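Local coordinates for DNA replication and repair protein RecF (Caldanaerobacter subterraneus subsp. tengcongensis, PDB 5Z69) that binds ATP and probably single-stranded DNA, and acts as a recombination mediator in the RecFOR pathway of DNA repair, at residues R19-Q24 and K43-E48; L34-N39 and D358-I363; V318-D323 and Q344-H349. One frame throughout, in Å; residues are numbered along the deposited sequence.

From the N terminus, interaction 1 closes first: the loop after strand 9-16 meets the start of helix 43-55, enclosing a short excursion that holds most of strand 24-27 and all of strand 32-36. Interaction 2 opens within that excursion, at strand 32-36, and closes only near the C terminus at strand 359-364, so the two cross. Interaction 3, between strands 318-321 and 345-349, starts after interaction 1 has closed and is nested inside the loop of interaction 2. Strand 32-36 lies between strands 345-349 and 359-364, joining interactions 2 and 3 in one sheet. Leu-46 and Leu-47 of the helix pack on that sheet, and all three contacts reach the nucleotide.

Interaction 1 (R19-Q24 and K43-E48); sequences RNLKKQ and KSNLLE. With AGS (phosphothiophosphoric acid-adenylate ester), chain C.
Arg-19 lies across Asn-45 and Glu-48, where the loop after strand 9-16 passes the first turns of the P-loop (Walker A) helix and the bound ATP analogue touches both segments. Arg-19 CB starts against the amide of Asn-45, 3.4 Å from ND2, and CG stays close to the amide carbon. The chain then bends (chi2 -79°), which carries Arg-19 CD beside the adenine, 3.2 Å from N7 of the nucleotide. Beyond the bend the guanidinium grips Glu-48 side-on: Arg-19 NE donates to OE2 at 2.7 Å and NH2 to OE1 at 2.8 Å, with a weak third bond from NH2 to OE2. The guanidinium and carboxylate planes are 11° apart, and both oxygens accept through their syn lone pairs. Arg-19 NH1 makes a nearly straight bond of 3.2 Å to adenine N7, so a single flat group bridges the base and the helix. Arg-60 and Ser-58 also bind the Glu-48 carboxylate, and Ser-62 takes a bond from Arg-19 NH2; together they are likely to keep the ion pair from turning. Closer to the ribose, Asn-45 ND2 donates to Asn-20 OD1 at 2.6 Å. The two amides stand 78° apart and the donor sits above the Asn-20 carbonyl plane. Leu-21 adds apolar contact, with CD1 on Asn-45 CB and CD2 beside Leu-46. At the helix start the backbone amides turn to the phosphates: Asn-45 N reaches O1A of the nucleotide at 2.9 Å, and Lys-43 N reaches O1B at 2.8 Å.

Interaction 2 (L34-N39 and D358-I363); sequences LIYGLN and DCCFKI. With AGS (phosphothiophosphoric acid-adenylate ester), chain C.
Leu-34, Ile-35 and Tyr-36 pair in parallel with Cys-360, Phe-361 and Lys-362, joining the strand that leads into the P-loop to strand 359-364, one of its two neighbours in the mixed sheet of the nucleotide-binding fold. The short strand axes approach to 4.7 Å and diverge by 19°. Backbone hydrogen bonds alternate across the pair: Leu-34 N to Cys-359 O, Phe-361 N to Leu-34 O at 2.7 Å, Tyr-36 N to Phe-361 O, and Ile-363 N to Tyr-36 O. CA-H...O contacts fill the intervals, the last of them from Gly-37 CA to Ile-363 O at 3.6 Å.

Aromatic contacts belong to the face carrying Leu-34, Tyr-36, Cys-360 and Lys-362. Tyr-36 CG stands between its own backbone N and carbonyl carbon (chi1 81°), an orientation that leans the ring over strand 359-364. Lys-362 CG lies over one face of the Tyr-36 ring, 4.0 Å from its centroid, in a CH-pi contact. Cys-360 SG approaches the same ring obliquely, 3.4 Å from Tyr-36 CE1. An alanine in place of Tyr-36 would probably leave Cys-360 SG and the aliphatic part of Lys-362 without their shared aromatic partner and open a gap beside the strand.

Apolar contact on the other face is made by Ile-35 CG2, which meets Ile-363 CD1 at 3.5 Å; Leu-46 of the P-loop helix packs on both residues. A disulfide from Cys-359 to Cys-29 ties the start of strand 359-364 to the chain just before strand 32-36. Where direct pairing ends, a water accepts from Leu-38 N and donates to Ile-363 O, each at 2.9 Å.

Interaction 3 (V318-D323 and Q344-H349); sequences VLLLDD and QSFITH. With AGS (phosphothiophosphoric acid-adenylate ester), chain C.
Thr-348 and Asp-322 are brought together by their first torsions: OG1 of Thr-348 sits between its backbone N and carbonyl carbon (chi1 60°), while CG of Asp-322 is anti to its backbone N (chi1 -167°). The hydroxyl thereby donates to Asp-322 OD1 at 3.0 Å, using the anti lone pair of that oxygen. Thr-348 OG1 also accepts from Asp-323 N at 2.7 Å, so the threonine hydroxyl is engaged twice, as donor and as acceptor, just past the end of strand 318-321, although Asp-323 itself is poorly ordered. Asp-322 OD1 also comes within 3.1 Å of the thiophosphate sulfur S1G, a close approach of two groups that are both likely to be negative, and Thr-348 OG1 stands farther from that sulfur.

These groups lie at the C-terminal ends of two parallel strands, 318-321 and 345-349, in the sheet of the P-loop NTPase fold. The run of apolar residues followed by two aspartates fits a Walker B strand. Four backbone bonds hold the pair, from Leu-319 N to Gln-344 O through to Thr-348 N to Leu-321 O.

Phe-346 carries the side-chain packing on one face. Val-318 CG1 meets the ring at its edge, 3.6 Å from CE2 of Phe-346, whereas Leu-320 CD2 approaches obliquely, 3.6 Å from Phe-346 CD2, with the two side chains alongside one another. Phe-28 adds an edge-to-face contact to this ring. On the other face Leu-321 CB lies beside Ile-347 CG1 at 4.0 Å. At the strand ends a water donates to both Leu-321 O and Thr-348 O, 2.9 Å from the latter.

Interaction 1 (R19-Q24 and K43-E48)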
loop_
_atom_site.group_PDB
_atom_site.type_symbol
_atom_site.label_atom_id
_atom_site.label_comp_id
_atom_site.label_asym_id
_atom_site.label_seq_id
_atom_site.Cartn_x
_atom_site.Cartn_y
_atom_site.Cartn_z
ATOM N N ARG A 19 -15.659 -35.193 -11.866
ATOM C CA ARG A 19 -14.792 -34.904 -13.011
ATOM C C ARG A 19 -14.742 -36.099 -13.991
ATOM O O ARG A 19 -15.776 -36.653 -14.343
ATOM C CB ARG A 19 -13.379 -34.541 -12.532
ATOM C CG ARG A 19 -13.274 -33.228 -11.737
ATOM C CD ARG A 19 -13.270 -31.977 -12.642
ATOM N NE ARG A 19 -12.777 -30.812 -11.918
ATOM C CZ ARG A 19 -12.633 -29.593 -12.450
ATOM N NH1 ARG A 19 -12.955 -29.348 -13.714
ATOM N NH2 ARG A 19 -12.171 -28.605 -11.714
ATOM N N ASN A 20 -13.542 -36.512 -14.391
ATOM C CA ASN A 20 -13.347 -37.654 -15.262
ATOM C C ASN A 20 -13.115 -38.931 -14.454
ATOM O O ASN A 20 -12.821 -39.977 -15.031
ATOM C CB ASN A 20 -12.150 -37.410 -16.205
ATOM C CG ASN A 20 -10.801 -37.663 -15.528
ATOM O OD1 ASN A 20 -10.590 -37.295 -14.364
ATOM N ND2 ASN A 20 -9.896 -38.316 -16.246
ATOM N N LEU A 21 -13.182 -38.876 -13.127
ATOM C CA LEU A 21 -12.869 -40.083 -12.325
ATOM C C LEU A 21 -13.995 -41.115 -12.448
ATOM O O LEU A 21 -15.182 -40.721 -12.410
ATOM C CB LEU A 21 -12.641 -39.674 -10.856
ATOM C CG LEU A 21 -11.254 -39.236 -10.371
ATOM C CD1 LEU A 21 -10.799 -38.252 -11.283
ATOM C CD2 LEU A 21 -11.314 -38.578 -9.007
ATOM N N LYS A 22 -13.658 -42.384 -12.627
ATOM C CA LYS A 22 -14.672 -43.400 -12.634
ATOM C C LYS A 22 -15.207 -43.622 -11.212
ATOM O O LYS A 22 -14.606 -43.158 -10.235
ATOM C CB LYS A 22 -14.122 -44.686 -13.225
ATOM C CG LYS A 22 -13.479 -44.520 -14.588
ATOM C CD LYS A 22 -14.537 -44.214 -15.627
ATOM C CE LYS A 22 -13.996 -44.222 -17.068
ATOM N NZ LYS A 22 -13.371 -42.941 -17.475
ATOM N N LYS A 23 -16.378 -44.259 -11.125
ATOM C CA LYS A 23 -17.059 -44.507 -9.864
ATOM C C LYS A 23 -16.282 -45.542 -9.071
ATOM O O LYS A 23 -16.293 -46.727 -9.399
ATOM C CB LYS A 23 -18.485 -44.980 -10.130
ATOM C CG LYS A 23 -19.430 -44.859 -8.957
ATOM C CD LYS A 23 -20.813 -45.375 -9.376
ATOM C CE LYS A 23 -21.718 -45.570 -8.178
ATOM N NZ LYS A 23 -23.167 -45.676 -8.575
ATOM N N GLN A 24 -15.581 -45.109 -8.033
ATOM C CA GLN A 24 -14.695 -46.049 -7.363
ATOM C C GLN A 24 -14.405 -45.670 -5.914
ATOM O O GLN A 24 -14.538 -44.507 -5.523
ATOM C CB GLN A 24 -13.384 -46.175 -8.167
ATOM C CG GLN A 24 -12.648 -44.870 -8.324
ATOM C CD GLN A 24 -11.767 -44.816 -9.568
ATOM O OE1 GLN A 24 -11.141 -45.807 -9.970
ATOM N NE2 GLN A 24 -11.726 -43.648 -10.192
ATOM N N LYS A 43 -5.137 -37.119 -12.047
ATOM C CA LYS A 43 -4.336 -36.902 -10.843
ATOM C C LYS A 43 -4.814 -35.700 -10.044
ATOM O O LYS A 43 -5.021 -35.789 -8.838
ATOM C CB LYS A 43 -2.852 -36.702 -11.193
ATOM C CG LYS A 43 -2.169 -37.894 -11.816
ATOM C CD LYS A 43 -0.732 -37.571 -12.212
ATOM C CE LYS A 43 -0.687 -36.642 -13.418
ATOM N NZ LYS A 43 0.667 -36.632 -14.036
ATOM N N SER A 44 -4.964 -34.555 -10.699
ATOM C CA SER A 44 -5.307 -33.359 -9.946
ATOM C C SER A 44 -6.786 -33.384 -9.566
ATOM O O SER A 44 -7.178 -32.832 -8.536
ATOM C CB SER A 44 -4.974 -32.085 -10.735
ATOM O OG SER A 44 -5.771 -32.031 -11.908
ATOM N N ASN A 45 -7.605 -34.011 -10.408
ATOM C CA ASN A 45 -9.005 -34.195 -10.062
ATOM C C ASN A 45 -9.156 -34.963 -8.722
ATOM O O ASN A 45 -10.007 -34.642 -7.906
ATOM C CB ASN A 45 -9.745 -34.939 -11.184
ATOM C CG ASN A 45 -9.796 -34.140 -12.487
ATOM O OD1 ASN A 45 -9.545 -32.948 -12.499
ATOM N ND2 ASN A 45 -10.116 -34.815 -13.588
ATOM N N LEU A 46 -8.312 -35.962 -8.495
ATOM C CA LEU A 46 -8.443 -36.747 -7.263
ATOM C C LEU A 46 -8.034 -35.904 -6.052
ATOM O O LEU A 46 -8.697 -35.952 -4.999
ATOM C CB LEU A 46 -7.625 -38.031 -7.351
ATOM C CG LEU A 46 -7.495 -38.824 -6.046
ATOM C CD1 LEU A 46 -8.843 -39.311 -5.524
ATOM C CD2 LEU A 46 -6.553 -40.002 -6.259
ATOM N N LEU A 47 -6.952 -35.140 -6.189
ATOM C CA LEU A 47 -6.562 -34.198 -5.140
ATOM C C LEU A 47 -7.646 -33.158 -4.899
ATOM O O LEU A 47 -7.933 -32.790 -3.745
ATOM C CB LEU A 47 -5.247 -33.504 -5.506
ATOM C CG LEU A 47 -3.990 -34.060 -4.820
ATOM C CD1 LEU A 47 -3.970 -35.562 -4.886
ATOM C CD2 LEU A 47 -2.735 -33.514 -5.431
ATOM N N GLU A 48 -8.279 -32.707 -5.980
ATOM C CA GLU A 48 -9.378 -31.768 -5.859
ATOM C C GLU A 48 -10.534 -32.402 -5.072
ATOM O O GLU A 48 -11.179 -31.742 -4.265
ATOM C CB GLU A 48 -9.853 -31.318 -7.245
ATOM C CG GLU A 48 -10.994 -30.293 -7.256
ATOM C CD GLU A 48 -11.365 -29.859 -8.691
ATOM O OE1 GLU A 48 -11.386 -28.639 -8.979
ATOM O OE2 GLU A 48 -11.623 -30.740 -9.527
HETATM P PG AGS C . -2.224 -32.596 -12.982
HETATM S S1G AGS C . -1.089 -33.389 -11.604
HETATM O O2G AGS C . -1.409 -32.476 -14.314
HETATM O O3G AGS C . -2.576 -31.155 -12.496
HETATM P PB AGS C . -3.869 -34.309 -14.516
HETATM O O1B AGS C . -3.938 -35.776 -14.252
HETATM O O2B AGS C . -2.791 -33.972 -15.561
HETATM O O3B AGS C . -3.537 -33.459 -13.186
HETATM P PA AGS C . -6.604 -33.661 -14.368
HETATM O O1A AGS C . -6.559 -34.526 -13.101
HETATM O O2A AGS C . -6.815 -32.187 -14.214
HETATM O O3A AGS C . -5.245 -33.865 -15.183
HETATM O "O5'" AGS C . -7.656 -34.231 -15.356
HETATM C "C5'" AGS C . -8.534 -33.352 -16.003
HETATM C "C4'" AGS C . -9.072 -34.145 -17.153
HETATM O "O4'" AGS C . -10.460 -34.457 -16.901
HETATM C "C3'" AGS C . -9.032 -33.403 -18.485
HETATM O "O3'" AGS C . -8.790 -34.311 -19.555
HETATM C "C2'" AGS C . -10.404 -32.725 -18.527
HETATM O "O2'" AGS C . -10.870 -32.520 -19.857
HETATM C "C1'" AGS C . -11.287 -33.750 -17.804
HETATM N N9 AGS C . -12.388 -33.157 -17.063
HETATM C C8 AGS C . -12.386 -31.980 -16.352
HETATM N N7 AGS C . -13.540 -31.684 -15.809
HETATM C C5 AGS C . -14.362 -32.734 -16.179
HETATM C C6 AGS C . -15.718 -33.022 -15.927
HETATM N N6 AGS C . -16.511 -32.240 -15.189
HETATM N N1 AGS C . -16.237 -34.147 -16.467
HETATM C C2 AGS C . -15.443 -34.934 -17.200
HETATM N N3 AGS C . -14.154 -34.769 -17.508
HETATM C C4 AGS C . -13.672 -33.646 -16.960
#

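Interaction 2 (L34-N39 and D358-I363)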
loop_
_atom_site.group_PDB
_atom_site.type_symbol
_atom_site.label_atom_id
_atom_site.label_comp_id
_atom_site.label_asym_id
_atom_site.label_seq_id
_atom_site.Cartn_x
_atom_site.Cartn_y
_atom_site.Cartn_z
ATOM N N LEU A 34 1.500 -42.310 -3.450
ATOM C CA LEU A 34 1.963 -41.825 -4.746
ATOM C C LEU A 34 0.859 -42.004 -5.783
ATOM O O LEU A 34 0.383 -43.105 -6.004
ATOM C CB LEU A 34 3.235 -42.572 -5.171
ATOM C CG LEU A 34 4.142 -42.022 -6.280
ATOM C CD1 LEU A 34 3.736 -42.566 -7.632
ATOM C CD2 LEU A 34 4.165 -40.502 -6.301
ATOM N N ILE A 35 0.428 -40.903 -6.390
ATOM C CA ILE A 35 -0.536 -40.989 -7.475
ATOM C C ILE A 35 0.128 -40.532 -8.761
ATOM O O ILE A 35 0.459 -39.361 -8.903
ATOM C CB ILE A 35 -1.764 -40.137 -7.187
ATOM C CG1 ILE A 35 -2.432 -40.610 -5.895
ATOM C CG2 ILE A 35 -2.738 -40.189 -8.368
ATOM C CD1 ILE A 35 -3.048 -39.489 -5.103
ATOM N N TYR A 36 0.354 -41.455 -9.683
ATOM C CA TYR A 36 1.092 -41.110 -10.892
ATOM C C TYR A 36 0.355 -41.532 -12.162
ATOM O O TYR A 36 -0.487 -42.426 -12.154
ATOM C CB TYR A 36 2.489 -41.737 -10.874
ATOM C CG TYR A 36 2.513 -43.193 -11.294
ATOM C CD1 TYR A 36 2.154 -44.207 -10.406
ATOM C CD2 TYR A 36 2.903 -43.551 -12.580
ATOM C CE1 TYR A 36 2.173 -45.537 -10.801
ATOM C CE2 TYR A 36 2.928 -44.866 -12.981
ATOM C CZ TYR A 36 2.563 -45.856 -12.092
ATOM O OH TYR A 36 2.593 -47.164 -12.510
ATOM N N GLY A 37 0.698 -40.882 -13.263
ATOM C CA GLY A 37 0.091 -41.185 -14.538
ATOM C C GLY A 37 0.439 -40.091 -15.519
ATOM O O GLY A 37 0.952 -39.032 -15.124
ATOM N N LEU A 38 0.181 -40.354 -16.796
ATOM C CA LEU A 38 0.328 -39.343 -17.839
ATOM C C LEU A 38 -0.457 -38.091 -17.474
ATOM O O LEU A 38 -1.371 -38.133 -16.644
ATOM C CB LEU A 38 -0.156 -39.875 -19.195
ATOM C CG LEU A 38 0.721 -40.850 -19.991
ATOM C CD1 LEU A 38 2.197 -40.506 -19.816
ATOM C CD2 LEU A 38 0.445 -42.319 -19.654
ATOM N N ASN A 39 -0.088 -36.979 -18.094
ATOM C CA ASN A 39 -0.837 -35.744 -17.954
ATOM C C ASN A 39 -2.297 -35.962 -18.336
ATOM O O ASN A 39 -2.606 -36.836 -19.145
ATOM C CB ASN A 39 -0.215 -34.640 -18.819
ATOM C CG ASN A 39 0.411 -33.529 -17.993
ATOM O OD1 ASN A 39 1.540 -33.656 -17.510
ATOM N ND2 ASN A 39 -0.323 -32.430 -17.825
ATOM N N ASP A 358 4.738 -45.135 -0.142
ATOM C CA ASP A 358 4.440 -46.290 0.699
ATOM C C ASP A 358 3.306 -47.094 0.093
ATOM O O ASP A 358 3.231 -48.303 0.258
ATOM C CB ASP A 358 4.113 -45.835 2.122
ATOM C CG ASP A 358 5.314 -45.190 2.804
ATOM O OD1 ASP A 358 5.365 -43.945 2.914
ATOM O OD2 ASP A 358 6.225 -45.941 3.207
ATOM N N CYS A 359 2.421 -46.394 -0.606
ATOM C CA CYS A 359 1.421 -47.014 -1.471
ATOM C C CYS A 359 1.500 -46.266 -2.774
ATOM O O CYS A 359 1.806 -45.070 -2.789
ATOM C CB CYS A 359 0.001 -46.921 -0.889
ATOM S SG CYS A 359 -0.187 -47.793 0.692
ATOM N N CYS A 360 1.204 -46.951 -3.864
ATOM C CA CYS A 360 1.334 -46.345 -5.165
ATOM C C CYS A 360 0.088 -46.620 -5.989
ATOM O O CYS A 360 -0.385 -47.746 -6.034
ATOM C CB CYS A 360 2.585 -46.876 -5.852
ATOM S SG CYS A 360 2.817 -46.278 -7.518
ATOM N N PHE A 361 -0.444 -45.582 -6.621
ATOM C CA PHE A 361 -1.627 -45.706 -7.464
ATOM C C PHE A 361 -1.348 -45.164 -8.871
ATOM O O PHE A 361 -0.901 -44.033 -9.024
ATOM C CB PHE A 361 -2.823 -44.938 -6.867
ATOM C CG PHE A 361 -3.225 -45.378 -5.477
ATOM C CD1 PHE A 361 -4.267 -46.279 -5.290
ATOM C CD2 PHE A 361 -2.593 -44.850 -4.361
ATOM C CE1 PHE A 361 -4.653 -46.660 -4.015
ATOM C CE2 PHE A 361 -2.966 -45.224 -3.077
ATOM C CZ PHE A 361 -3.989 -46.122 -2.892
ATOM N N LYS A 362 -1.634 -45.964 -9.894
ATOM C CA LYS A 362 -1.594 -45.468 -11.264
ATOM C C LYS A 362 -2.968 -45.004 -11.717
ATOM O O LYS A 362 -3.963 -45.726 -11.582
ATOM C CB LYS A 362 -1.085 -46.537 -12.241
ATOM C CG LYS A 362 -0.720 -45.948 -13.620
ATOM C CD LYS A 362 -1.176 -46.822 -14.778
ATOM C CE LYS A 362 -0.113 -47.818 -15.203
ATOM N NZ LYS A 362 -0.692 -48.852 -16.120
ATOM N N ILE A 363 -3.030 -43.796 -12.262
ATOM C CA ILE A 363 -4.264 -43.363 -12.889
ATOM C C ILE A 363 -4.120 -43.176 -14.394
ATOM O O ILE A 363 -3.223 -42.469 -14.867
ATOM C CB ILE A 363 -4.777 -42.046 -12.316
ATOM C CG1 ILE A 363 -5.020 -42.165 -10.812
ATOM C CG2 ILE A 363 -6.055 -41.629 -13.057
ATOM C CD1 ILE A 363 -5.638 -40.907 -10.193
HETATM P PG AGS C . -2.224 -32.596 -12.982
HETATM S S1G AGS C . -1.089 -33.389 -11.604
HETATM O O2G AGS C . -1.409 -32.476 -14.314
HETATM O O3G AGS C . -2.576 -31.155 -12.496
HETATM P PB AGS C . -3.869 -34.309 -14.516
HETATM O O1B AGS C . -3.938 -35.776 -14.252
HETATM O O2B AGS C . -2.791 -33.972 -15.561
HETATM O O3B AGS C . -3.537 -33.459 -13.186
HETATM P PA AGS C . -6.604 -33.661 -14.368
HETATM O O1A AGS C . -6.559 -34.526 -13.101
HETATM O O2A AGS C . -6.815 -32.187 -14.214
HETATM O O3A AGS C . -5.245 -33.865 -15.183
HETATM O "O5'" AGS C . -7.656 -34.231 -15.356
HETATM C "C5'" AGS C . -8.534 -33.352 -16.003
HETATM C "C4'" AGS C . -9.072 -34.145 -17.153
HETATM O "O4'" AGS C . -10.460 -34.457 -16.901
HETATM C "C3'" AGS C . -9.032 -33.403 -18.485
HETATM O "O3'" AGS C . -8.790 -34.311 -19.555
HETATM C "C2'" AGS C . -10.404 -32.725 -18.527
HETATM O "O2'" AGS C . -10.870 -32.520 -19.857
HETATM C "C1'" AGS C . -11.287 -33.750 -17.804
HETATM N N9 AGS C . -12.388 -33.157 -17.063
HETATM C C8 AGS C . -12.386 -31.980 -16.352
HETATM N N7 AGS C . -13.540 -31.684 -15.809
HETATM C C5 AGS C . -14.362 -32.734 -16.179
HETATM C C6 AGS C . -15.718 -33.022 -15.927
HETATM N N6 AGS C . -16.511 -32.240 -15.189
HETATM N N1 AGS C . -16.237 -34.147 -16.467
HETATM C C2 AGS C . -15.443 -34.934 -17.200
HETATM N N3 AGS C . -14.154 -34.769 -17.508
HETATM C C4 AGS C . -13.672 -33.646 -16.960
HETATM O O HOH W 1 -1.515 -42.652 -17.150
#

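Interaction 3 (V318-D323 and Q344-H349)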
loop_
_atom_site.group_PDB
_atom_site.type_symbol
_atom_site.label_atom_id
_atom_site.label_comp_id
_atom_site.label_asym_id
_atom_site.label_seq_id
_atom_site.Cartn_x
_atom_site.Cartn_y
_atom_site.Cartn_z
ATOM N N VAL A 318 -3.339 -33.653 6.767
ATOM C CA VAL A 318 -2.918 -34.441 5.631
ATOM C C VAL A 318 -2.271 -33.507 4.612
ATOM O O VAL A 318 -2.728 -32.388 4.427
ATOM C CB VAL A 318 -4.113 -35.199 5.004
ATOM C CG1 VAL A 318 -3.699 -35.777 3.672
ATOM C CG2 VAL A 318 -4.619 -36.311 5.988
ATOM N N LEU A 319 -1.225 -33.966 3.939
ATOM C CA LEU A 319 -0.519 -33.118 2.991
ATOM C C LEU A 319 -0.873 -33.514 1.550
ATOM O O LEU A 319 -0.817 -34.694 1.190
ATOM C CB LEU A 319 1.004 -33.194 3.256
ATOM C CG LEU A 319 1.588 -32.245 4.310
ATOM C CD1 LEU A 319 0.660 -31.964 5.462
ATOM C CD2 LEU A 319 2.940 -32.729 4.822
ATOM N N LEU A 320 -1.251 -32.531 0.732
ATOM C CA LEU A 320 -1.517 -32.747 -0.685
ATOM C C LEU A 320 -0.483 -32.028 -1.584
ATOM O O LEU A 320 -0.357 -30.788 -1.541
ATOM C CB LEU A 320 -2.944 -32.281 -1.014
ATOM C CG LEU A 320 -4.026 -32.874 -0.084
ATOM C CD1 LEU A 320 -5.345 -32.250 -0.445
ATOM C CD2 LEU A 320 -4.057 -34.363 -0.203
ATOM N N LEU A 321 0.253 -32.807 -2.372
ATOM C CA LEU A 321 1.336 -32.249 -3.184
ATOM C C LEU A 321 1.021 -32.444 -4.656
ATOM O O LEU A 321 1.170 -33.544 -5.195
ATOM C CB LEU A 321 2.673 -32.903 -2.828
ATOM C CG LEU A 321 3.391 -32.330 -1.600
ATOM C CD1 LEU A 321 2.574 -32.588 -0.344
ATOM C CD2 LEU A 321 4.791 -32.917 -1.437
ATOM N N ASP A 322 0.544 -31.384 -5.296
ATOM C CA ASP A 322 0.090 -31.514 -6.675
ATOM C C ASP A 322 1.139 -31.029 -7.641
ATOM O O ASP A 322 1.364 -29.839 -7.742
ATOM C CB ASP A 322 -1.203 -30.737 -6.900
ATOM C CG ASP A 322 -1.869 -31.088 -8.224
ATOM O OD1 ASP A 322 -1.574 -32.166 -8.778
ATOM O OD2 ASP A 322 -2.698 -30.296 -8.704
ATOM N N ASP A 323 1.756 -31.959 -8.360
ATOM C CA ASP A 323 2.662 -31.621 -9.452
ATOM C C ASP A 323 3.764 -30.684 -8.967
ATOM O O ASP A 323 4.057 -29.676 -9.597
ATOM C CB ASP A 323 1.880 -30.996 -10.619
ATOM C CG ASP A 323 2.738 -30.768 -11.850
ATOM O OD1 ASP A 323 3.744 -31.495 -12.024
ATOM O OD2 ASP A 323 2.408 -29.854 -12.640
ATOM N N GLN A 344 0.427 -38.292 6.693
ATOM C CA GLN A 344 -0.089 -38.925 5.488
ATOM C C GLN A 344 0.032 -37.876 4.373
ATOM O O GLN A 344 -0.338 -36.723 4.572
ATOM C CB GLN A 344 -1.542 -39.389 5.638
ATOM C CG GLN A 344 -2.061 -40.112 4.401
ATOM C CD GLN A 344 -3.554 -40.418 4.471
ATOM O OE1 GLN A 344 -4.353 -39.569 4.874
ATOM N NE2 GLN A 344 -3.930 -41.623 4.067
ATOM N N SER A 345 0.581 -38.257 3.221
ATOM C CA SER A 345 0.667 -37.322 2.100
ATOM C C SER A 345 0.150 -37.950 0.819
ATOM O O SER A 345 0.137 -39.163 0.669
ATOM C CB SER A 345 2.121 -36.827 1.889
ATOM O OG SER A 345 3.000 -37.929 1.696
ATOM N N PHE A 346 -0.297 -37.092 -0.092
ATOM C CA PHE A 346 -0.751 -37.508 -1.400
ATOM C C PHE A 346 0.092 -36.751 -2.393
ATOM O O PHE A 346 0.054 -35.525 -2.433
ATOM C CB PHE A 346 -2.259 -37.234 -1.580
ATOM C CG PHE A 346 -3.128 -38.114 -0.712
ATOM C CD1 PHE A 346 -3.669 -39.290 -1.218
ATOM C CD2 PHE A 346 -3.374 -37.775 0.618
ATOM C CE1 PHE A 346 -4.448 -40.121 -0.402
ATOM C CE2 PHE A 346 -4.139 -38.606 1.448
ATOM C CZ PHE A 346 -4.675 -39.784 0.936
ATOM N N ILE A 347 0.884 -37.485 -3.164
ATOM C CA ILE A 347 1.816 -36.863 -4.097
ATOM C C ILE A 347 1.523 -37.279 -5.537
ATOM O O ILE A 347 1.475 -38.472 -5.859
ATOM C CB ILE A 347 3.285 -37.217 -3.748
ATOM C CG1 ILE A 347 3.637 -36.729 -2.340
ATOM C CG2 ILE A 347 4.237 -36.567 -4.748
ATOM C CD1 ILE A 347 5.053 -37.116 -1.893
ATOM N N THR A 348 1.328 -36.294 -6.409
ATOM C CA THR A 348 1.097 -36.601 -7.808
ATOM C C THR A 348 2.394 -36.524 -8.586
ATOM O O THR A 348 3.253 -35.671 -8.325
ATOM C CB THR A 348 0.049 -35.659 -8.458
ATOM O OG1 THR A 348 0.493 -34.308 -8.370
ATOM C CG2 THR A 348 -1.298 -35.793 -7.760
ATOM N N HIS A 349 2.538 -37.418 -9.554
ATOM C CA HIS A 349 3.741 -37.426 -10.372
ATOM C C HIS A 349 3.474 -38.085 -11.721
ATOM O O HIS A 349 2.399 -38.621 -11.958
ATOM C CB HIS A 349 4.885 -38.142 -9.637
ATOM C CG HIS A 349 6.251 -37.730 -10.095
ATOM N ND1 HIS A 349 6.554 -36.434 -10.454
ATOM C CD2 HIS A 349 7.394 -38.439 -10.252
ATOM C CE1 HIS A 349 7.823 -36.363 -10.814
ATOM N NE2 HIS A 349 8.355 -37.566 -10.700
HETATM P PG AGS C . -2.224 -32.596 -12.982
HETATM S S1G AGS C . -1.089 -33.389 -11.604
HETATM O O2G AGS C . -1.409 -32.476 -14.314
HETATM O O3G AGS C . -2.576 -31.155 -12.496
HETATM P PB AGS C . -3.869 -34.309 -14.516
HETATM O O1B AGS C . -3.938 -35.776 -14.252
HETATM O O2B AGS C . -2.791 -33.972 -15.561
HETATM O O3B AGS C . -3.537 -33.459 -13.186
HETATM P PA AGS C . -6.604 -33.661 -14.368
HETATM O O1A AGS C . -6.559 -34.526 -13.101
HETATM O O2A AGS C . -6.815 -32.187 -14.214
HETATM O O3A AGS C . -5.245 -33.865 -15.183
HETATM O "O5'" AGS C . -7.656 -34.231 -15.356
HETATM C "C5'" AGS C . -8.534 -33.352 -16.003
HETATM C "C4'" AGS C . -9.072 -34.145 -17.153
HETATM O "O4'" AGS C . -10.460 -34.457 -16.901
HETATM C "C3'" AGS C . -9.032 -33.403 -18.485
HETATM O "O3'" AGS C . -8.790 -34.311 -19.555
HETATM C "C2'" AGS C . -10.404 -32.725 -18.527
HETATM O "O2'" AGS C . -10.870 -32.520 -19.857
HETATM C "C1'" AGS C . -11.287 -33.750 -17.804
HETATM N N9 AGS C . -12.388 -33.157 -17.063
HETATM C C8 AGS C . -12.386 -31.980 -16.352
HETATM N N7 AGS C . -13.540 -31.684 -15.809
HETATM C C5 AGS C . -14.362 -32.734 -16.179
HETATM C C6 AGS C . -15.718 -33.022 -15.927
HETATM N N6 AGS C . -16.511 -32.240 -15.189
HETATM N N1 AGS C . -16.237 -34.147 -16.467
HETATM C C2 AGS C . -15.443 -34.934 -17.200
HETATM N N3 AGS C . -14.154 -34.769 -17.508
HETATM C C4 AGS C . -13.672 -33.646 -16.960
HETATM O O HOH W 2 3.938 -33.551 -6.494
#